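Long-range contacts in methylmalonate-semialdehyde dehydrogenase (Oceanimonas doudoroffii, PDB 4ZZ7), which catalyses the NAD-dependent, acylating oxidation of methylmalonate semialdehyde, as a member of the aldehyde dehydrogenase family: residues A[157-161]-A[223-227]; A[246-252]-A[458-464]; A[407-413]-A[452-458]. One frame throughout, in Å; residues are numbered along the deposited sequence.

Contact 1 (A[157-161]-A[223-227]); sequences VPLWM and VSFVG. With NAD (nicotinamide-adenine-dinucleotide), chain M.
S224 meets the flank of M161, S224 CB lying 3.6 Å from M161 SD. Its hydroxyl is hydrogen-bonded to Q247 and Y474. Past the sulfur, M161 CE comes within 3.4 Å of S224 O. The methionine can follow the strand because its CG stands anti to its own carbonyl carbon (chi1 -60°) and the rest of the chain is extended. F225 turns its CB away from the helix, and its ring edge faces the cofactor, with F225 CE1 3.4 Å from NAD O4B. V226 carries most of the packing. V226 CG2 receives M161 CE at 3.5 Å, and the W160 indole crosses the valine at about a right angle. V157 and V226 reach toward each other tip to tip, V157 CG1 lying 3.7 Å from V226 CB. The other methyl, V226 CG1, touches NAD N7N at 3.7 Å, so one valine lines both the helix interface and the nicotinamide pocket. No hydrogen bond joins the segments, whose axes run at 158°, nearly antiparallel. In this Rossmann-type NAD-binding domain of aldehyde dehydrogenases, helix 156-167 packs on one face of strand 220-226, F225 meets helix 229-241 on the other, and strands 144-148 and 245-249 flank strand 220-226 in the sheet.

Contact 2 (A[246-252]-A[458-464]); sequences CQALGGA and SLFGDLH. With NAD (nicotinamide-adenine-dinucleotide), chain M.
L249 and L459 lie side by side and point the same way, L249 CG being 3.8 Å from L459 CD1. They form a non-hydrogen-bonded pair in a short antiparallel strand pairing. L249 takes chi1 -76°, which sets CG beside its backbone N, and L249 CD2 also reaches NAD N7N at 3.3 Å; this leucine therefore packs at once against the neighbouring strand and the carboxamide of the nicotinamide. On the reverse face, A248 and F460 make the hydrogen-bonded pair. A248 CB and F460 CB are 4.3 Å apart. The phenylalanine ring presents its edge, near its own plane, to A248 O. Both backbone bonds of this pair, A248 N to F460 O and F460 N to A248 O, are straight, at 172°.

The polar side chains hold the two ends. Q247 has its CG between the backbone N and the carbonyl carbon (chi1 59°), then runs out extended, so that Q247 NE2 gives a hydrogen bond to L463 O at 2.8 Å. That oxygen lies in the amide plane of Q247, although the nitrogen stands above the carbonyl plane of L463; a second bond from NE2, to H464 O, is weak. Two carbonyl oxygens before NE2 call for the nitrogen there, which leaves OE1 to the hydroxyl of S224 on the next strand. At the far end S458 OG donates to G251 O at 2.8 Å, and G250 N bonds to S458 O at 2.7 Å.

Strand 459-460 is the outermost strand of the NAD-binding sheet within this chain, added antiparallel to 245-249. Across the contact mostly main-chain groups satisfy one another, while T229 OG1 serves G251 N; these bonds hold the glycine loop after L249 where G250 O lies 2.8 Å from NAD O7N.

Contact 3 (A[407-413]-A[452-458]); sequences DAHEYGN and FGGWKRS. With NAD (nicotinamide-adenine-dinucleotide), chain M.
K456 NZ is held by two backbone oxygens of the other segment, D407 O at 3.0 Å and H409 O at 3.1 Å. It stands well above the carbonyl plane of D407 and is tilted 30° from that of H409. The lysine bends at chi3 (-64°), which carries CE past Y411 O and brings the ammonium to the C-terminal end of helix 399-408, where the carbonyl oxygens at the helix end would probably stabilise its charge. With a methionine in its place, the D407 and H409 carbonyls would probably lose the donor they share, and the turn would be less firmly tied to the helix end.

R457, next in the chain, grips E410 side-on: R457 NE and NH2 both bond to the single atom E410 OE2, NE at 3.1 Å on its anti lone pair. Carboxylate and guanidinium are nearly coplanar, 21° apart. These two basic residues occupy the central positions of a type II' turn from W455 to S458. At the two ends of the turn, S458 OG accepts from G412 N at 3.1 Å, and W455 N bonds to G412 O at 3.0 Å. N413 OD1 lies 2.6 Å from a water that accepts from G454 N, while N413 ND2 bonds to C283 O and only weakly to NAD O7N.

Outward, the W455 indole reaches the second subunit, NE1 bonding to R477 O there and the ring making a cation-pi contact with K476 of that subunit. In the fold, the turn packs against the end of helix 399-408 and the start of strand 411-418, the latter flanked by strand 436-439 in the catalytic-domain sheet.

From the N terminus, contact 1 closes first, before either of the others opens: helix 156-167 is joined across 61 intervening residues to strand 220-226. The chain continues into strand 245-249, where contact 2 opens a much longer loop that closes only at 458-464. Contact 3 is nested inside that loop, so contact 1 is in series with both 2 and 3. Contacts 2 and 3 share S458, where the chain passes from strand 455-456, on the catalytic-domain sheet, to strand 459-460, on the NAD-binding sheet. Contacts 1 and 2 share the latter sheet, W160 and F452 link contacts 1 and 3 by ring packing, and all three border NAD.

Contact 1 (A[157-161]-A[223-227])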
loop_
_atom_site.group_PDB
_atom_site.type_symbol
_atom_site.label_atom_id
_atom_site.label_comp_id
_atom_site.label_asym_id
_atom_site.label_seq_id
_atom_site.Cartn_x
_atom_site.Cartn_y
_atom_site.Cartn_z
ATOM N N VAL A 157 5.118 23.271 -13.268
ATOM C CA VAL A 157 3.851 23.265 -12.523
ATOM C C VAL A 157 2.723 22.687 -13.401
ATOM O O VAL A 157 1.962 21.869 -12.921
ATOM C CB VAL A 157 3.501 24.624 -11.849
ATOM C CG1 VAL A 157 2.034 24.663 -11.473
ATOM C CG2 VAL A 157 4.326 24.825 -10.572
ATOM N N PRO A 158 2.639 23.059 -14.692
ATOM C CA PRO A 158 1.641 22.345 -15.506
ATOM C C PRO A 158 1.860 20.828 -15.577
ATOM O O PRO A 158 0.882 20.079 -15.631
ATOM C CB PRO A 158 1.770 23.009 -16.877
ATOM C CG PRO A 158 2.165 24.407 -16.548
ATOM C CD PRO A 158 3.102 24.282 -15.367
ATOM N N LEU A 159 3.122 20.391 -15.541
ATOM C CA LEU A 159 3.451 18.958 -15.488
ATOM C C LEU A 159 3.116 18.329 -14.134
ATOM O O LEU A 159 3.001 17.120 -13.992
ATOM C CB LEU A 159 4.910 18.728 -15.853
ATOM C CG LEU A 159 5.218 19.022 -17.327
ATOM C CD1 LEU A 159 6.734 19.142 -17.523
ATOM C CD2 LEU A 159 4.585 18.008 -18.302
ATOM N N TRP A 160 2.924 19.154 -13.128
ATOM C CA TRP A 160 2.327 18.677 -11.897
ATOM C C TRP A 160 0.959 18.075 -12.124
ATOM O O TRP A 160 0.568 17.139 -11.433
ATOM C CB TRP A 160 2.195 19.822 -10.887
ATOM C CG TRP A 160 3.485 20.230 -10.250
ATOM C CD1 TRP A 160 4.742 19.799 -10.564
ATOM C CD2 TRP A 160 3.640 21.150 -9.173
ATOM N NE1 TRP A 160 5.671 20.389 -9.736
ATOM C CE2 TRP A 160 5.018 21.227 -8.877
ATOM C CE3 TRP A 160 2.747 21.914 -8.424
ATOM C CZ2 TRP A 160 5.513 22.025 -7.873
ATOM C CZ3 TRP A 160 3.238 22.695 -7.431
ATOM C CH2 TRP A 160 4.612 22.755 -7.158
ATOM N N MET A 161 0.227 18.622 -13.083
ATOM C CA MET A 161 -1.204 18.389 -13.180
ATOM C C MET A 161 -1.616 17.427 -14.284
ATOM O O MET A 161 -2.163 16.355 -14.009
ATOM C CB MET A 161 -1.912 19.733 -13.382
ATOM C CG MET A 161 -1.690 20.726 -12.250
ATOM S SD MET A 161 -2.545 22.284 -12.557
ATOM C CE MET A 161 -1.815 23.337 -11.296
ATOM N N VAL A 223 -10.676 21.037 -10.107
ATOM C CA VAL A 223 -9.801 22.165 -10.400
ATOM C C VAL A 223 -8.509 22.148 -9.570
ATOM O O VAL A 223 -8.559 22.229 -8.343
ATOM C CB VAL A 223 -10.552 23.491 -10.158
ATOM C CG1 VAL A 223 -9.658 24.689 -10.484
ATOM C CG2 VAL A 223 -11.846 23.517 -10.977
ATOM N N SER A 224 -7.367 22.063 -10.255
ATOM C CA SER A 224 -6.025 22.197 -9.637
ATOM C C SER A 224 -5.456 23.604 -9.860
ATOM O O SER A 224 -5.117 23.970 -10.995
ATOM C CB SER A 224 -5.044 21.175 -10.233
ATOM O OG SER A 224 -5.307 19.849 -9.797
ATOM N N PHE A 225 -5.360 24.386 -8.782
ATOM C CA PHE A 225 -4.797 25.737 -8.854
ATOM C C PHE A 225 -3.504 25.781 -8.122
ATOM O O PHE A 225 -3.402 25.220 -7.041
ATOM C CB PHE A 225 -5.707 26.806 -8.236
ATOM C CG PHE A 225 -5.099 28.193 -8.240
ATOM C CD1 PHE A 225 -5.130 28.963 -9.368
ATOM C CD2 PHE A 225 -4.472 28.708 -7.110
ATOM C CE1 PHE A 225 -4.551 30.219 -9.381
ATOM C CE2 PHE A 225 -3.893 29.965 -7.116
ATOM C CZ PHE A 225 -3.933 30.721 -8.253
ATOM N N VAL A 226 -2.535 26.476 -8.725
ATOM C CA VAL A 226 -1.247 26.811 -8.104
ATOM C C VAL A 226 -1.017 28.303 -8.362
ATOM O O VAL A 226 -1.114 28.758 -9.494
ATOM C CB VAL A 226 -0.085 25.964 -8.687
ATOM C CG1 VAL A 226 1.265 26.417 -8.157
ATOM C CG2 VAL A 226 -0.286 24.511 -8.324
ATOM N N GLY A 227 -0.740 29.063 -7.311
ATOM C CA GLY A 227 -0.520 30.500 -7.446
ATOM C C GLY A 227 -0.480 31.197 -6.098
ATOM O O GLY A 227 -0.068 30.595 -5.104
HETATM P PA NAD M . -1.432 34.356 -9.333
HETATM O O1A NAD M . -1.671 35.724 -9.966
HETATM O O2A NAD M . -1.819 34.064 -7.893
HETATM O O5B NAD M . -2.222 33.244 -10.213
HETATM C C5B NAD M . -1.665 32.591 -11.363
HETATM C C4B NAD M . -2.757 32.077 -12.302
HETATM O O4B NAD M . -4.046 32.511 -11.862
HETATM C C3B NAD M . -2.616 32.575 -13.737
HETATM O O3B NAD M . -2.876 31.476 -14.613
HETATM C C2B NAD M . -3.625 33.715 -13.861
HETATM O O2B NAD M . -4.308 33.883 -15.107
HETATM C C1B NAD M . -4.670 33.379 -12.814
HETATM N N9A NAD M . -5.229 34.594 -12.147
HETATM C C8A NAD M . -4.531 35.705 -11.770
HETATM N N7A NAD M . -5.349 36.600 -11.176
HETATM C C5A NAD M . -6.600 36.076 -11.165
HETATM C C6A NAD M . -7.942 36.521 -10.687
HETATM N N6A NAD M . -8.079 37.726 -10.093
HETATM N N1A NAD M . -8.996 35.679 -10.862
HETATM C C2A NAD M . -8.854 34.461 -11.468
HETATM N N3A NAD M . -7.677 33.984 -11.922
HETATM C C4A NAD M . -6.532 34.738 -11.807
HETATM O O3 NAD M . 0.146 33.951 -9.520
HETATM P PN NAD M . 1.295 34.633 -10.471
HETATM O O1N NAD M . 1.046 34.320 -11.950
HETATM O O2N NAD M . 1.651 36.067 -10.056
HETATM O O5D NAD M . 2.470 33.681 -9.932
HETATM C C5D NAD M . 3.092 33.947 -8.663
HETATM C C4D NAD M . 2.525 33.152 -7.469
HETATM O O4D NAD M . 2.705 31.720 -7.542
HETATM C C3D NAD M . 3.223 33.575 -6.164
HETATM O O3D NAD M . 2.373 34.421 -5.382
HETATM C C2D NAD M . 3.592 32.284 -5.417
HETATM O O2D NAD M . 3.223 32.337 -4.034
HETATM C C1D NAD M . 2.835 31.225 -6.198
HETATM N N1N NAD M . 3.422 29.889 -6.180
HETATM C C2N NAD M . 2.884 29.004 -5.331
HETATM C C3N NAD M . 3.372 27.703 -5.260
HETATM C C7N NAD M . 2.829 26.674 -4.298
HETATM O O7N NAD M . 2.730 26.856 -3.079
HETATM N N7N NAD M . 2.494 25.510 -4.827
HETATM C C4N NAD M . 4.405 27.327 -6.112
HETATM C C5N NAD M . 4.950 28.250 -6.996
HETATM C C6N NAD M . 4.428 29.545 -7.012
#

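Contact 2 (A[246-252]-A[458-464])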
loop_
_atom_site.group_PDB
_atom_site.type_symbol
_atom_site.label_atom_id
_atom_site.label_comp_id
_atom_site.label_asym_id
_atom_site.label_seq_id
_atom_site.Cartn_x
_atom_site.Cartn_y
_atom_site.Cartn_z
ATOM N N CYS A 246 -11.530 20.641 -5.447
ATOM C CA CYS A 246 -10.483 21.612 -5.728
ATOM C C CYS A 246 -9.295 21.434 -4.790
ATOM O O CYS A 246 -9.439 20.969 -3.658
ATOM C CB CYS A 246 -11.053 23.048 -5.610
ATOM S SG CYS A 246 -9.901 24.442 -5.872
ATOM N N GLN A 247 -8.117 21.793 -5.303
ATOM C CA GLN A 247 -6.880 21.938 -4.522
ATOM C C GLN A 247 -6.252 23.257 -4.995
ATOM O O GLN A 247 -5.985 23.439 -6.187
ATOM C CB GLN A 247 -5.921 20.728 -4.701
ATOM C CG GLN A 247 -5.462 20.464 -6.152
ATOM C CD GLN A 247 -4.641 19.188 -6.414
ATOM O OE1 GLN A 247 -4.304 18.902 -7.576
ATOM N NE2 GLN A 247 -4.291 18.439 -5.364
ATOM N N ALA A 248 -6.050 24.186 -4.077
ATOM C CA ALA A 248 -5.445 25.440 -4.418
ATOM C C ALA A 248 -4.243 25.693 -3.540
ATOM O O ALA A 248 -4.353 25.837 -2.326
ATOM C CB ALA A 248 -6.444 26.551 -4.252
ATOM N N LEU A 249 -3.087 25.766 -4.176
ATOM C CA LEU A 249 -1.834 26.051 -3.501
ATOM C C LEU A 249 -1.487 27.527 -3.650
ATOM O O LEU A 249 -1.731 28.121 -4.689
ATOM C CB LEU A 249 -0.730 25.168 -4.077
ATOM C CG LEU A 249 -0.773 23.709 -3.621
ATOM C CD1 LEU A 249 -1.929 22.976 -4.248
ATOM C CD2 LEU A 249 0.517 22.990 -3.972
ATOM N N GLY A 250 -0.871 28.075 -2.609
ATOM C CA GLY A 250 -0.774 29.514 -2.390
ATOM C C GLY A 250 0.640 30.003 -2.138
ATOM O O GLY A 250 1.603 29.400 -2.585
ATOM N N GLY A 251 0.757 31.102 -1.400
ATOM C CA GLY A 251 2.050 31.720 -1.136
ATOM C C GLY A 251 2.888 31.079 -0.055
ATOM O O GLY A 251 2.508 30.056 0.521
ATOM N N ALA A 252 4.024 31.714 0.233
ATOM C CA ALA A 252 5.028 31.144 1.130
ATOM C C ALA A 252 6.005 32.169 1.732
ATOM O O ALA A 252 6.321 33.173 1.112
ATOM C CB ALA A 252 5.788 30.089 0.368
ATOM N N SER A 458 -0.850 28.431 3.034
ATOM C CA SER A 458 -0.154 28.045 1.790
ATOM C C SER A 458 -0.909 27.011 0.907
ATOM O O SER A 458 -0.528 26.770 -0.235
ATOM C CB SER A 458 1.264 27.521 2.113
ATOM O OG SER A 458 2.063 28.503 2.769
ATOM N N LEU A 459 -1.955 26.391 1.447
ATOM C CA LEU A 459 -2.726 25.383 0.726
ATOM C C LEU A 459 -4.190 25.280 1.175
ATOM O O LEU A 459 -4.495 25.203 2.371
ATOM C CB LEU A 459 -2.055 24.017 0.901
ATOM C CG LEU A 459 -2.585 22.900 0.004
ATOM C CD1 LEU A 459 -1.460 21.972 -0.365
ATOM C CD2 LEU A 459 -3.721 22.114 0.657
ATOM N N PHE A 460 -5.085 25.244 0.199
ATOM C CA PHE A 460 -6.495 25.016 0.457
ATOM C C PHE A 460 -6.883 23.667 -0.136
ATOM O O PHE A 460 -6.733 23.432 -1.326
ATOM C CB PHE A 460 -7.358 26.148 -0.115
ATOM C CG PHE A 460 -7.019 27.512 0.425
ATOM C CD1 PHE A 460 -6.057 28.290 -0.186
ATOM C CD2 PHE A 460 -7.665 28.021 1.521
ATOM C CE1 PHE A 460 -5.737 29.552 0.301
ATOM C CE2 PHE A 460 -7.351 29.283 2.015
ATOM C CZ PHE A 460 -6.391 30.049 1.409
ATOM N N GLY A 461 -7.356 22.778 0.730
ATOM C CA GLY A 461 -7.780 21.429 0.358
ATOM C C GLY A 461 -7.215 20.372 1.297
ATOM O O GLY A 461 -6.576 20.689 2.319
ATOM N N ASP A 462 -7.450 19.110 0.935
ATOM C CA ASP A 462 -6.942 17.950 1.685
ATOM C C ASP A 462 -6.085 16.966 0.883
ATOM O O ASP A 462 -5.580 16.002 1.462
ATOM C CB ASP A 462 -8.100 17.199 2.373
ATOM C CG ASP A 462 -9.242 16.850 1.422
ATOM O OD1 ASP A 462 -8.982 16.724 0.217
ATOM O OD2 ASP A 462 -10.400 16.727 1.878
ATOM N N LEU A 463 -5.928 17.184 -0.419
ATOM C CA LEU A 463 -5.034 16.377 -1.244
ATOM C C LEU A 463 -4.033 17.292 -1.910
ATOM O O LEU A 463 -4.410 18.292 -2.525
ATOM C CB LEU A 463 -5.806 15.625 -2.325
ATOM C CG LEU A 463 -6.676 14.508 -1.784
ATOM C CD1 LEU A 463 -7.612 14.032 -2.866
ATOM C CD2 LEU A 463 -5.833 13.358 -1.268
ATOM N N HIS A 464 -2.762 16.930 -1.821
ATOM C CA HIS A 464 -1.689 17.794 -2.267
ATOM C C HIS A 464 -1.357 17.612 -3.725
ATOM O O HIS A 464 -1.972 16.815 -4.399
ATOM C CB HIS A 464 -0.515 17.572 -1.346
ATOM C CG HIS A 464 -0.809 18.007 0.048
ATOM N ND1 HIS A 464 0.160 18.111 1.024
ATOM C CD2 HIS A 464 -1.968 18.403 0.627
ATOM C CE1 HIS A 464 -0.392 18.549 2.140
ATOM N NE2 HIS A 464 -1.681 18.727 1.926
HETATM P PA NAD M . -1.432 34.356 -9.333
HETATM O O1A NAD M . -1.671 35.724 -9.966
HETATM O O2A NAD M . -1.819 34.064 -7.893
HETATM O O5B NAD M . -2.222 33.244 -10.213
HETATM C C5B NAD M . -1.665 32.591 -11.363
HETATM C C4B NAD M . -2.757 32.077 -12.302
HETATM O O4B NAD M . -4.046 32.511 -11.862
HETATM C C3B NAD M . -2.616 32.575 -13.737
HETATM O O3B NAD M . -2.876 31.476 -14.613
HETATM C C2B NAD M . -3.625 33.715 -13.861
HETATM O O2B NAD M . -4.308 33.883 -15.107
HETATM C C1B NAD M . -4.670 33.379 -12.814
HETATM N N9A NAD M . -5.229 34.594 -12.147
HETATM C C8A NAD M . -4.531 35.705 -11.770
HETATM N N7A NAD M . -5.349 36.600 -11.176
HETATM C C5A NAD M . -6.600 36.076 -11.165
HETATM C C6A NAD M . -7.942 36.521 -10.687
HETATM N N6A NAD M . -8.079 37.726 -10.093
HETATM N N1A NAD M . -8.996 35.679 -10.862
HETATM C C2A NAD M . -8.854 34.461 -11.468
HETATM N N3A NAD M . -7.677 33.984 -11.922
HETATM C C4A NAD M . -6.532 34.738 -11.807
HETATM O O3 NAD M . 0.146 33.951 -9.520
HETATM P PN NAD M . 1.295 34.633 -10.471
HETATM O O1N NAD M . 1.046 34.320 -11.950
HETATM O O2N NAD M . 1.651 36.067 -10.056
HETATM O O5D NAD M . 2.470 33.681 -9.932
HETATM C C5D NAD M . 3.092 33.947 -8.663
HETATM C C4D NAD M . 2.525 33.152 -7.469
HETATM O O4D NAD M . 2.705 31.720 -7.542
HETATM C C3D NAD M . 3.223 33.575 -6.164
HETATM O O3D NAD M . 2.373 34.421 -5.382
HETATM C C2D NAD M . 3.592 32.284 -5.417
HETATM O O2D NAD M . 3.223 32.337 -4.034
HETATM C C1D NAD M . 2.835 31.225 -6.198
HETATM N N1N NAD M . 3.422 29.889 -6.180
HETATM C C2N NAD M . 2.884 29.004 -5.331
HETATM C C3N NAD M . 3.372 27.703 -5.260
HETATM C C7N NAD M . 2.829 26.674 -4.298
HETATM O O7N NAD M . 2.730 26.856 -3.079
HETATM N N7N NAD M . 2.494 25.510 -4.827
HETATM C C4N NAD M . 4.405 27.327 -6.112
HETATM C C5N NAD M . 4.950 28.250 -6.996
HETATM C C6N NAD M . 4.428 29.545 -7.012
#

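Contact 3 (A[407-413]-A[452-458])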
loop_
_atom_site.group_PDB
_atom_site.type_symbol
_atom_site.label_atom_id
_atom_site.label_comp_id
_atom_site.label_asym_id
_atom_site.label_seq_id
_atom_site.Cartn_x
_atom_site.Cartn_y
_atom_site.Cartn_z
ATOM N N ASP A 407 5.879 29.085 13.130
ATOM C CA ASP A 407 4.482 28.667 13.349
ATOM C C ASP A 407 3.519 29.849 13.411
ATOM O O ASP A 407 2.354 29.726 13.039
ATOM C CB ASP A 407 4.332 27.878 14.657
ATOM C CG ASP A 407 5.017 26.536 14.622
ATOM O OD1 ASP A 407 5.125 25.928 13.536
ATOM O OD2 ASP A 407 5.459 26.096 15.701
ATOM N N ALA A 408 3.998 30.982 13.918
ATOM C CA ALA A 408 3.202 32.221 13.996
ATOM C C ALA A 408 2.852 32.771 12.619
ATOM O O ALA A 408 1.780 33.332 12.447
ATOM C CB ALA A 408 3.941 33.287 14.798
ATOM N N HIS A 409 3.749 32.597 11.649
ATOM C CA HIS A 409 3.588 33.177 10.316
ATOM C C HIS A 409 2.322 32.705 9.606
ATOM O O HIS A 409 1.800 31.620 9.861
ATOM C CB HIS A 409 4.811 32.891 9.428
ATOM C CG HIS A 409 5.026 33.927 8.378
ATOM N ND1 HIS A 409 4.357 33.916 7.177
ATOM C CD2 HIS A 409 5.788 35.045 8.372
ATOM C CE1 HIS A 409 4.706 34.969 6.465
ATOM N NE2 HIS A 409 5.578 35.670 7.164
ATOM N N GLU A 410 1.823 33.549 8.718
ATOM C CA GLU A 410 0.633 33.221 7.938
ATOM C C GLU A 410 0.829 31.890 7.187
ATOM O O GLU A 410 0.061 30.926 7.382
ATOM C CB GLU A 410 0.295 34.383 6.979
ATOM C CG GLU A 410 -1.073 34.318 6.296
ATOM C CD GLU A 410 -1.255 35.401 5.230
ATOM O OE1 GLU A 410 -0.465 36.391 5.243
ATOM O OE2 GLU A 410 -2.177 35.255 4.374
ATOM N N TYR A 411 1.875 31.864 6.361
ATOM C CA TYR A 411 2.266 30.712 5.555
ATOM C C TYR A 411 2.996 29.573 6.310
ATOM O O TYR A 411 3.581 29.762 7.377
ATOM C CB TYR A 411 3.144 31.186 4.401
ATOM C CG TYR A 411 2.548 32.296 3.548
ATOM C CD1 TYR A 411 1.248 32.204 3.015
ATOM C CD2 TYR A 411 3.282 33.438 3.251
ATOM C CE1 TYR A 411 0.711 33.229 2.227
ATOM C CE2 TYR A 411 2.750 34.456 2.463
ATOM C CZ TYR A 411 1.469 34.348 1.956
ATOM O OH TYR A 411 0.977 35.348 1.163
ATOM N N GLY A 412 2.936 28.379 5.732
ATOM C CA GLY A 412 3.693 27.226 6.219
ATOM C C GLY A 412 4.001 26.259 5.081
ATOM O O GLY A 412 3.753 25.059 5.204
ATOM N N ASN A 413 4.544 26.787 3.978
ATOM C CA ASN A 413 4.769 25.998 2.766
ATOM C C ASN A 413 5.964 25.094 2.961
ATOM O O ASN A 413 5.813 23.883 2.944
ATOM C CB ASN A 413 4.949 26.887 1.525
ATOM C CG ASN A 413 4.452 26.231 0.233
ATOM O OD1 ASN A 413 3.615 25.348 0.253
ATOM N ND2 ASN A 413 4.950 26.696 -0.901
ATOM N N PHE A 452 3.472 17.333 -3.056
ATOM C CA PHE A 452 3.907 18.707 -2.719
ATOM C C PHE A 452 2.715 19.440 -2.158
ATOM O O PHE A 452 1.650 19.456 -2.776
ATOM C CB PHE A 452 4.321 19.422 -4.007
ATOM C CG PHE A 452 4.817 20.828 -3.830
ATOM C CD1 PHE A 452 3.949 21.860 -3.533
ATOM C CD2 PHE A 452 6.171 21.125 -4.041
ATOM C CE1 PHE A 452 4.417 23.147 -3.414
ATOM C CE2 PHE A 452 6.640 22.417 -3.912
ATOM C CZ PHE A 452 5.758 23.427 -3.603
ATOM N N GLY A 453 2.886 20.070 -1.007
ATOM C CA GLY A 453 1.804 20.853 -0.455
ATOM C C GLY A 453 2.153 21.444 0.886
ATOM O O GLY A 453 2.671 20.742 1.769
ATOM N N GLY A 454 1.885 22.738 1.028
ATOM C CA GLY A 454 2.085 23.432 2.286
ATOM C C GLY A 454 0.941 23.268 3.257
ATOM O O GLY A 454 -0.103 22.700 2.928
ATOM N N TRP A 455 1.164 23.787 4.466
ATOM C CA TRP A 455 0.161 23.853 5.534
ATOM C C TRP A 455 -0.353 25.275 5.707
ATOM O O TRP A 455 0.104 26.210 5.031
ATOM C CB TRP A 455 0.771 23.372 6.830
ATOM C CG TRP A 455 0.892 21.931 6.880
ATOM C CD1 TRP A 455 0.757 21.055 5.855
ATOM C CD2 TRP A 455 1.244 21.160 8.025
ATOM N NE1 TRP A 455 0.971 19.788 6.291
ATOM C CE2 TRP A 455 1.282 19.824 7.623
ATOM C CE3 TRP A 455 1.539 21.474 9.353
ATOM C CZ2 TRP A 455 1.576 18.803 8.494
ATOM C CZ3 TRP A 455 1.829 20.457 10.210
ATOM C CH2 TRP A 455 1.840 19.136 9.780
ATOM N N LYS A 456 -1.317 25.424 6.610
ATOM C CA LYS A 456 -1.903 26.720 6.935
ATOM C C LYS A 456 -2.504 27.388 5.679
ATOM O O LYS A 456 -3.303 26.766 4.974
ATOM C CB LYS A 456 -0.882 27.577 7.698
ATOM C CG LYS A 456 -0.467 26.919 8.991
ATOM C CD LYS A 456 0.336 27.855 9.872
ATOM C CE LYS A 456 1.653 28.234 9.210
ATOM N NZ LYS A 456 2.670 28.708 10.194
ATOM N N ARG A 457 -2.094 28.621 5.396
ATOM C CA ARG A 457 -2.655 29.430 4.335
ATOM C C ARG A 457 -1.941 29.193 3.013
ATOM O O ARG A 457 -2.371 29.717 1.980
ATOM C CB ARG A 457 -2.519 30.904 4.708
ATOM C CG ARG A 457 -3.429 31.375 5.844
ATOM C CD ARG A 457 -4.736 31.984 5.325
ATOM N NE ARG A 457 -4.541 33.239 4.594
ATOM C CZ ARG A 457 -5.461 33.826 3.820
ATOM N NH1 ARG A 457 -6.677 33.305 3.665
ATOM N NH2 ARG A 457 -5.171 34.964 3.195
ATOM N N SER A 458 -0.850 28.431 3.034
ATOM C CA SER A 458 -0.154 28.045 1.790
ATOM C C SER A 458 -0.909 27.011 0.907
ATOM O O SER A 458 -0.528 26.770 -0.235
ATOM C CB SER A 458 1.264 27.521 2.113
ATOM O OG SER A 458 2.063 28.503 2.769
HETATM P PA NAD M . -1.432 34.356 -9.333
HETATM O O1A NAD M . -1.671 35.724 -9.966
HETATM O O2A NAD M . -1.819 34.064 -7.893
HETATM O O5B NAD M . -2.222 33.244 -10.213
HETATM C C5B NAD M . -1.665 32.591 -11.363
HETATM C C4B NAD M . -2.757 32.077 -12.302
HETATM O O4B NAD M . -4.046 32.511 -11.862
HETATM C C3B NAD M . -2.616 32.575 -13.737
HETATM O O3B NAD M . -2.876 31.476 -14.613
HETATM C C2B NAD M . -3.625 33.715 -13.861
HETATM O O2B NAD M . -4.308 33.883 -15.107
HETATM C C1B NAD M . -4.670 33.379 -12.814
HETATM N N9A NAD M . -5.229 34.594 -12.147
HETATM C C8A NAD M . -4.531 35.705 -11.770
HETATM N N7A NAD M . -5.349 36.600 -11.176
HETATM C C5A NAD M . -6.600 36.076 -11.165
HETATM C C6A NAD M . -7.942 36.521 -10.687
HETATM N N6A NAD M . -8.079 37.726 -10.093
HETATM N N1A NAD M . -8.996 35.679 -10.862
HETATM C C2A NAD M . -8.854 34.461 -11.468
HETATM N N3A NAD M . -7.677 33.984 -11.922
HETATM C C4A NAD M . -6.532 34.738 -11.807
HETATM O O3 NAD M . 0.146 33.951 -9.520
HETATM P PN NAD M . 1.295 34.633 -10.471
HETATM O O1N NAD M . 1.046 34.320 -11.950
HETATM O O2N NAD M . 1.651 36.067 -10.056
HETATM O O5D NAD M . 2.470 33.681 -9.932
HETATM C C5D NAD M . 3.092 33.947 -8.663
HETATM C C4D NAD M . 2.525 33.152 -7.469
HETATM O O4D NAD M . 2.705 31.720 -7.542
HETATM C C3D NAD M . 3.223 33.575 -6.164
HETATM O O3D NAD M . 2.373 34.421 -5.382
HETATM C C2D NAD M . 3.592 32.284 -5.417
HETATM O O2D NAD M . 3.223 32.337 -4.034
HETATM C C1D NAD M . 2.835 31.225 -6.198
HETATM N N1N NAD M . 3.422 29.889 -6.180
HETATM C C2N NAD M . 2.884 29.004 -5.331
HETATM C C3N NAD M . 3.372 27.703 -5.260
HETATM C C7N NAD M . 2.829 26.674 -4.298
HETATM O O7N NAD M . 2.730 26.856 -3.079
HETATM N N7N NAD M . 2.494 25.510 -4.827
HETATM C C4N NAD M . 4.405 27.327 -6.112
HETATM C C5N NAD M . 4.950 28.250 -6.996
HETATM C C6N NAD M . 4.428 29.545 -7.012
HETATM O O HOH W 1 1.443 24.519 -0.915
#